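Long-range contact in EscN (Escherichia coli O127:H6, PDB 2OBL), which is a type III secretion protein of the ATP synthase alpha/beta family, with a nucleotide-binding domain of the P-loop NTPase type: residues A[169-181]-A[191-203]. The protein carries 1 engineered substitution. Residues are numbered along the deposited sequence; the frame is centred on the assembly and turned at random.
Sequences VTRYARAARDVGL and GFPPSVFSSLPKL. With ACT (acetate ion), chain C.
Arg177 of helix 169-181 runs past the loop that leads into helix 194-203, and each part of its side chain meets something different. CB lies 3.6 Å from Phe192 CD1. CG, anti to the backbone N (chi1 171°), stands 3.3 Å from Gly191 O and also packs on Pro193 CD. CD sits over one face of the Phe192 ring, toward its rim, while the edge of that ring is turned to Ala173 O. The bend at chi3 then carries the guanidinium away from the loop. Its NE donates to Asp178 OD1 in a salt bridge, reaching the oxygen from above the carboxylate plane. An acetate ion, probably from the crystallisation liquor, accepts two nearly straight bonds: Arg177 NH1 to ACT O is 2.6 Å (173°), and Arg177 NH2 to ACT OXT is 2.8 Å. Arg174, paired with Glu224, lays its guanidinium against the acetate methyl.

Further along, Val196 presses CG2 to 3.4 Å from Arg177 N. The Tyr172 OH donates to Ser199 OG (2.7 Å), which in turn donates to Val196 O; Leu203 CD1 covers one face of the tyrosine ring, 4.0 Å from its centroid. A water donates to both Ala176 O and Ser195 OG, which also bonds Glu185.

The axes of the two helix segments approach to 8.7 Å, with their N-to-C directions 136° apart. They follow strand 161-167 of the P-loop NTPase core, and Ile232 of helix 231-239 touches Ala173, Phe192 and Val196. The chemistry implies an apolar seam pinned by a buried two-step hydrogen-bond chain, with the Arg177 charge directed to Asp178 at its border.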
ATOM      1  N   VAL A 169       3.388  -3.421   8.250  1.00 11.63           N
ATOM      2  CA  VAL A 169       4.097  -4.671   8.452  1.00 12.82           C
ATOM      3  C   VAL A 169       5.209  -4.443   9.478  1.00 12.38           C
ATOM      4  O   VAL A 169       5.572  -5.355  10.214  1.00 11.55           O
ATOM      5  CB  VAL A 169       4.596  -5.290   7.117  1.00 14.10           C
ATOM      6  CG1 VAL A 169       5.697  -4.453   6.482  1.00 14.48           C
ATOM      7  CG2 VAL A 169       5.050  -6.738   7.349  1.00 15.63           C
ATOM      8  N   THR A 170       5.731  -3.212   9.531  1.00 10.48           N
ATOM      9  CA  THR A 170       6.768  -2.870  10.514  1.00 11.05           C
ATOM     10  C   THR A 170       6.311  -3.118  11.954  1.00 11.23           C
ATOM     11  O   THR A 170       7.020  -3.740  12.746  1.00 10.80           O
ATOM     12  CB  THR A 170       7.175  -1.398  10.360  1.00 10.65           C
ATOM     13  OG1 THR A 170       7.722  -1.205   9.047  1.00 10.39           O
ATOM     14  CG2 THR A 170       8.207  -1.005  11.435  1.00 10.96           C
ATOM     15  N   ARG A 171       5.126  -2.625  12.301  1.00 11.09           N
ATOM     16  CA  ARG A 171       4.649  -2.774  13.683  1.00 11.62           C
ATOM     17  C   ARG A 171       4.094  -4.158  13.949  1.00 11.48           C
ATOM     18  O   ARG A 171       4.159  -4.651  15.091  1.00 11.34           O
ATOM     19  CB  ARG A 171       3.663  -1.664  14.054  1.00 12.33           C
ATOM     20  CG  ARG A 171       4.340  -0.289  14.102  1.00 15.15           C
ATOM     21  CD  ARG A 171       3.494   0.732  14.848  1.00 17.42           C
ATOM     22  NE  ARG A 171       3.922   2.109  14.588  1.00 20.34           N
ATOM     23  CZ  ARG A 171       4.746   2.786  15.372  1.00 22.75           C
ATOM     24  NH1 ARG A 171       5.232   2.214  16.469  1.00 23.89           N
ATOM     25  NH2 ARG A 171       5.072   4.045  15.071  1.00 23.06           N
ATOM     26  N   TYR A 172       3.596  -4.812  12.897  1.00 11.42           N
ATOM     27  CA  TYR A 172       3.264  -6.222  12.996  1.00 11.80           C
ATOM     28  C   TYR A 172       4.519  -6.993  13.404  1.00 11.84           C
ATOM     29  O   TYR A 172       4.478  -7.847  14.298  1.00 11.83           O
ATOM     30  CB  TYR A 172       2.771  -6.807  11.659  1.00 12.77           C
ATOM     31  CG  TYR A 172       3.065  -8.288  11.611  1.00 13.07           C
ATOM     32  CD1 TYR A 172       2.240  -9.201  12.266  1.00 12.86           C
ATOM     33  CD2 TYR A 172       4.202  -8.779  10.967  1.00 11.86           C
ATOM     34  CE1 TYR A 172       2.530 -10.547  12.275  1.00 13.38           C
ATOM     35  CE2 TYR A 172       4.497 -10.128  10.967  1.00 12.86           C
ATOM     36  CZ  TYR A 172       3.655 -11.010  11.631  1.00 13.04           C
ATOM     37  OH  TYR A 172       3.946 -12.353  11.639  1.00 13.55           O
ATOM     38  N   ALA A 173       5.626  -6.701  12.726  1.00 10.22           N
ATOM     39  CA  ALA A 173       6.888  -7.435  12.960  1.00 10.62           C
ATOM     40  C   ALA A 173       7.444  -7.196  14.362  1.00 11.38           C
ATOM     41  O   ALA A 173       8.011  -8.104  14.982  1.00 10.94           O
ATOM     42  CB  ALA A 173       7.923  -7.079  11.899  1.00 10.87           C
ATOM     43  N   ARG A 174       7.296  -5.974  14.863  1.00 11.89           N
ATOM     44  CA  ARG A 174       7.768  -5.667  16.204  1.00 12.40           C
ATOM     45  C   ARG A 174       6.929  -6.436  17.224  1.00 12.43           C
ATOM     46  O   ARG A 174       7.460  -6.937  18.209  1.00 12.74           O
ATOM     47  CB  ARG A 174       7.703  -4.169  16.476  1.00 13.08           C
ATOM     48  CG  ARG A 174       8.740  -3.380  15.676  1.00 13.49           C
ATOM     49  CD  ARG A 174       8.488  -1.894  15.846  1.00 13.80           C
ATOM     50  NE  ARG A 174       9.378  -1.103  15.004  1.00 15.43           N
ATOM     51  CZ  ARG A 174       9.266   0.213  14.851  1.00 15.99           C
ATOM     52  NH1 ARG A 174       8.304   0.874  15.492  1.00 16.79           N
ATOM     53  NH2 ARG A 174      10.121   0.870  14.074  1.00 14.97           N
ATOM     54  N   ALA A 175       5.630  -6.537  16.981  1.00 12.34           N
ATOM     55  CA  ALA A 175       4.763  -7.344  17.856  1.00 12.42           C
ATOM     56  C   ALA A 175       5.171  -8.822  17.780  1.00 12.43           C
ATOM     57  O   ALA A 175       5.327  -9.484  18.798  1.00 12.85           O
ATOM     58  CB  ALA A 175       3.286  -7.164  17.473  1.00 12.44           C
ATOM     59  N   ALA A 176       5.345  -9.330  16.564  1.00 12.76           N
ATOM     60  CA  ALA A 176       5.720 -10.729  16.376  1.00 12.66           C
ATOM     61  C   ALA A 176       7.092 -11.028  16.996  1.00 12.69           C
ATOM     62  O   ALA A 176       7.340 -12.154  17.498  1.00 12.49           O
ATOM     63  CB  ALA A 176       5.701 -11.074  14.880  1.00 13.76           C
ATOM     64  N   ARG A 177       7.978 -10.030  16.967  1.00 11.84           N
ATOM     65  CA  ARG A 177       9.292 -10.137  17.610  1.00 12.14           C
ATOM     66  C   ARG A 177       9.110 -10.386  19.109  1.00 12.54           C
ATOM     67  O   ARG A 177       9.719 -11.292  19.673  1.00 10.99           O
ATOM     68  CB  ARG A 177      10.105  -8.846  17.390  1.00 12.58           C
ATOM     69  CG  ARG A 177      11.418  -8.747  18.184  1.00 12.36           C
ATOM     70  CD  ARG A 177      11.886  -7.274  18.210  1.00 13.54           C
ATOM     71  NE  ARG A 177      10.924  -6.444  18.933  1.00 14.17           N
ATOM     72  CZ  ARG A 177      10.824  -5.122  18.828  1.00 15.74           C
ATOM     73  NH1 ARG A 177      11.655  -4.447  18.032  1.00 15.00           N
ATOM     74  NH2 ARG A 177       9.894  -4.467  19.546  1.00 15.16           N
ATOM     75  N   ASP A 178       8.293  -9.553  19.737  1.00 13.22           N
ATOM     76  CA  ASP A 178       8.126  -9.595  21.167  1.00 13.75           C
ATOM     77  C   ASP A 178       7.485 -10.915  21.582  1.00 13.21           C
ATOM     78  O   ASP A 178       7.889 -11.502  22.577  1.00 13.00           O
ATOM     79  CB  ASP A 178       7.343  -8.386  21.656  1.00 15.52           C
ATOM     80  CG  ASP A 178       8.141  -7.104  21.514  1.00 17.10           C
ATOM     81  OD1 ASP A 178       9.370  -7.206  21.333  1.00 17.74           O
ATOM     82  OD2 ASP A 178       7.550  -6.014  21.601  1.00 18.41           O
ATOM     83  N   VAL A 179       6.538 -11.399  20.784  1.00 12.58           N
ATOM     84  CA  VAL A 179       5.925 -12.731  21.017  1.00 12.44           C
ATOM     85  C   VAL A 179       6.964 -13.838  20.901  1.00 13.64           C
ATOM     86  O   VAL A 179       7.059 -14.713  21.774  1.00 13.38           O
ATOM     87  CB  VAL A 179       4.776 -13.006  20.021  1.00 12.85           C
ATOM     88  CG1 VAL A 179       4.239 -14.464  20.160  1.00 12.74           C
ATOM     89  CG2 VAL A 179       3.657 -11.989  20.227  1.00 13.42           C
ATOM     90  N   GLY A 180       7.759 -13.786  19.836  1.00 13.04           N
ATOM     91  CA  GLY A 180       8.793 -14.793  19.592  1.00 13.26           C
ATOM     92  C   GLY A 180       9.848 -14.838  20.684  1.00 13.08           C
ATOM     93  O   GLY A 180      10.222 -15.921  21.151  1.00 14.58           O
ATOM     94  N   LEU A 181      10.325 -13.670  21.107  1.00 13.15           N
ATOM     95  CA  LEU A 181      11.365 -13.585  22.145  1.00 13.47           C
ATOM     96  C   LEU A 181      10.834 -14.105  23.468  1.00 14.21           C
ATOM     97  O   LEU A 181      11.556 -14.745  24.232  1.00 13.44           O
ATOM     98  CB  LEU A 181      11.844 -12.146  22.327  1.00 13.69           C
ATOM     99  CG  LEU A 181      12.544 -11.496  21.128  1.00 13.64           C
ATOM    100  CD1 LEU A 181      12.868 -10.059  21.470  1.00 14.57           C
ATOM    101  CD2 LEU A 181      13.788 -12.271  20.730  1.00 13.96           C
ATOM    102  N   GLY A 191      17.607  -7.791  16.344  1.00 14.27           N
ATOM    103  CA  GLY A 191      16.678  -7.943  17.458  1.00 14.47           C
ATOM    104  C   GLY A 191      15.500  -8.874  17.189  1.00 14.78           C
ATOM    105  O   GLY A 191      14.724  -9.180  18.113  1.00 15.45           O
ATOM    106  N   PHE A 192      15.388  -9.349  15.948  1.00 13.13           N
ATOM    107  CA  PHE A 192      14.277 -10.211  15.529  1.00 12.35           C
ATOM    108  C   PHE A 192      14.605 -11.692  15.591  1.00 11.77           C
ATOM    109  O   PHE A 192      15.663 -12.109  15.125  1.00 11.76           O
ATOM    110  CB  PHE A 192      13.813  -9.855  14.104  1.00 11.36           C
ATOM    111  CG  PHE A 192      13.201  -8.484  14.001  1.00 11.62           C
ATOM    112  CD1 PHE A 192      11.849  -8.294  14.274  1.00 11.25           C
ATOM    113  CD2 PHE A 192      13.981  -7.387  13.666  1.00 11.55           C
ATOM    114  CE1 PHE A 192      11.276  -7.040  14.224  1.00 11.69           C
ATOM    115  CE2 PHE A 192      13.424  -6.112  13.598  1.00 11.23           C
ATOM    116  CZ  PHE A 192      12.067  -5.928  13.880  1.00 11.04           C
ATOM    117  N   PRO A 193      13.683 -12.496  16.143  1.00 11.74           N
ATOM    118  CA  PRO A 193      13.901 -13.945  16.097  1.00 12.11           C
ATOM    119  C   PRO A 193      13.496 -14.569  14.753  1.00 12.31           C
ATOM    120  O   PRO A 193      12.755 -13.958  13.954  1.00  9.90           O
ATOM    121  CB  PRO A 193      13.011 -14.465  17.221  1.00 11.69           C
ATOM    122  CG  PRO A 193      11.852 -13.462  17.273  1.00 12.75           C
ATOM    123  CD  PRO A 193      12.439 -12.130  16.849  1.00 11.92           C
ATOM    124  N   PRO A 194      13.985 -15.788  14.498  1.00 13.33           N
ATOM    125  CA  PRO A 194      13.666 -16.516  13.281  1.00 13.64           C
ATOM    126  C   PRO A 194      12.181 -16.539  12.904  1.00 13.57           C
ATOM    127  O   PRO A 194      11.865 -16.404  11.714  1.00 14.03           O
ATOM    128  CB  PRO A 194      14.195 -17.928  13.576  1.00 14.99           C
ATOM    129  CG  PRO A 194      15.361 -17.677  14.485  1.00 14.60           C
ATOM    130  CD  PRO A 194      14.911 -16.540  15.367  1.00 13.64           C
ATOM    131  N   SER A 195      11.291 -16.667  13.888  1.00 13.68           N
ATOM    132  CA  SER A 195       9.845 -16.763  13.626  1.00 14.59           C
ATOM    133  C   SER A 195       9.268 -15.588  12.823  1.00 14.29           C
ATOM    134  O   SER A 195       8.378 -15.768  11.997  1.00 13.83           O
ATOM    135  CB  SER A 195       9.047 -16.927  14.919  1.00 14.89           C
ATOM    136  OG  SER A 195       9.262 -15.853  15.826  1.00 15.62           O
ATOM    137  N   VAL A 196       9.761 -14.382  13.082  1.00 14.20           N
ATOM    138  CA  VAL A 196       9.219 -13.215  12.400  1.00 14.05           C
ATOM    139  C   VAL A 196       9.590 -13.288  10.918  1.00 13.68           C
ATOM    140  O   VAL A 196       8.749 -13.082  10.045  1.00 13.61           O
ATOM    141  CB  VAL A 196       9.725 -11.899  13.017  1.00 13.85           C
ATOM    142  CG1 VAL A 196       9.089 -10.708  12.299  1.00 13.20           C
ATOM    143  CG2 VAL A 196       9.393 -11.841  14.505  1.00 13.94           C
ATOM    144  N   PHE A 197      10.848 -13.612  10.633  1.00 14.75           N
ATOM    145  CA  PHE A 197      11.279 -13.712   9.244  1.00 15.69           C
ATOM    146  C   PHE A 197      10.495 -14.762   8.467  1.00 15.94           C
ATOM    147  O   PHE A 197      10.021 -14.495   7.369  1.00 17.73           O
ATOM    148  CB  PHE A 197      12.777 -13.963   9.158  1.00 16.36           C
ATOM    149  CG  PHE A 197      13.583 -12.813   9.666  1.00 15.36           C
ATOM    150  CD1 PHE A 197      13.651 -11.634   8.947  1.00 16.57           C
ATOM    151  CD2 PHE A 197      14.227 -12.895  10.892  1.00 14.38           C
ATOM    152  CE1 PHE A 197      14.386 -10.548   9.419  1.00 16.35           C
ATOM    153  CE2 PHE A 197      14.970 -11.832  11.368  1.00 14.32           C
ATOM    154  CZ  PHE A 197      15.044 -10.648  10.634  1.00 15.47           C
ATOM    155  N   SER A 198      10.310 -15.934   9.053  1.00 16.11           N
ATOM    156  CA  SER A 198       9.585 -16.978   8.344  1.00 16.49           C
ATOM    157  C   SER A 198       8.098 -16.635   8.174  1.00 15.55           C
ATOM    158  O   SER A 198       7.451 -17.130   7.253  1.00 14.22           O
ATOM    159  CB  SER A 198       9.811 -18.342   8.996  1.00 18.06           C
ATOM    160  OG  SER A 198       9.208 -18.407  10.267  1.00 20.79           O
ATOM    161  N   SER A 199       7.567 -15.744   9.014  1.00 15.01           N
ATOM    162  CA  SER A 199       6.138 -15.389   8.918  1.00 15.00           C
ATOM    163  C   SER A 199       5.860 -14.485   7.719  1.00 15.27           C
ATOM    164  O   SER A 199       4.743 -14.466   7.188  1.00 14.09           O
ATOM    165  CB  SER A 199       5.634 -14.717  10.202  1.00 15.04           C
ATOM    166  OG  SER A 199       6.004 -13.332  10.223  1.00 15.53           O
ATOM    167  N   LEU A 200       6.869 -13.723   7.299  1.00 14.76           N
ATOM    168  CA  LEU A 200       6.654 -12.722   6.247  1.00 16.01           C
ATOM    169  C   LEU A 200       6.197 -13.324   4.921  1.00 15.70           C
ATOM    170  O   LEU A 200       5.175 -12.909   4.382  1.00 16.42           O
ATOM    171  CB  LEU A 200       7.892 -11.832   6.047  1.00 15.53           C
ATOM    172  CG  LEU A 200       8.302 -10.955   7.228  1.00 16.46           C
ATOM    173  CD1 LEU A 200       9.608 -10.224   6.911  1.00 16.40           C
ATOM    174  CD2 LEU A 200       7.187  -9.952   7.547  1.00 16.92           C
ATOM    175  N   PRO A 201       6.957 -14.286   4.370  1.00 15.40           N
ATOM    176  CA  PRO A 201       6.458 -14.836   3.109  1.00 15.28           C
ATOM    177  C   PRO A 201       5.161 -15.622   3.275  1.00 15.59           C
ATOM    178  O   PRO A 201       4.352 -15.681   2.350  1.00 16.77           O
ATOM    179  CB  PRO A 201       7.603 -15.739   2.633  1.00 15.43           C
ATOM    180  CG  PRO A 201       8.390 -16.055   3.852  1.00 15.41           C
ATOM    181  CD  PRO A 201       8.254 -14.867   4.762  1.00 15.75           C
ATOM    182  N   LYS A 202       4.949 -16.199   4.450  1.00 15.10           N
ATOM    183  CA  LYS A 202       3.715 -16.943   4.701  1.00 16.51           C
ATOM    184  C   LYS A 202       2.501 -16.011   4.652  1.00 15.85           C
ATOM    185  O   LYS A 202       1.472 -16.356   4.088  1.00 13.20           O
ATOM    186  CB  LYS A 202       3.777 -17.658   6.046  1.00 18.20           C
ATOM    187  CG  LYS A 202       4.807 -18.775   6.080  1.00 20.33           C
ATOM    188  CD  LYS A 202       4.339 -19.914   6.945  1.00 22.09           C
ATOM    189  CE  LYS A 202       5.110 -21.179   6.639  1.00 23.54           C
ATOM    190  NZ  LYS A 202       4.339 -22.383   7.071  1.00 25.00           N
ATOM    191  N   LEU A 203       2.640 -14.825   5.236  1.00 14.34           N
ATOM    192  CA  LEU A 203       1.596 -13.805   5.139  1.00 14.28           C
ATOM    193  C   LEU A 203       1.407 -13.274   3.724  1.00 13.84           C
ATOM    194  O   LEU A 203       0.288 -13.185   3.222  1.00 12.94           O
ATOM    195  CB  LEU A 203       1.913 -12.621   6.055  1.00 14.99           C
ATOM    196  CG  LEU A 203       1.515 -12.766   7.519  1.00 15.99           C
ATOM    197  CD1 LEU A 203       2.235 -11.704   8.348  1.00 16.03           C
ATOM    198  CD2 LEU A 203      -0.001 -12.640   7.692  1.00 15.93           C
TER
HETATM  199  C   ACT C1201      10.561  -1.129  18.565  1.00 41.36           C
HETATM  200  O   ACT C1201      11.454  -1.814  18.019  1.00 41.16           O
HETATM  201  OXT ACT C1201       9.827  -1.708  19.412  1.00 40.55           O
HETATM  202  CH3 ACT C1201      10.390   0.323  18.216  1.00 40.95           C
HETATM  203  O   HOH W   1       6.913 -14.565  16.329  1.00 25.60           O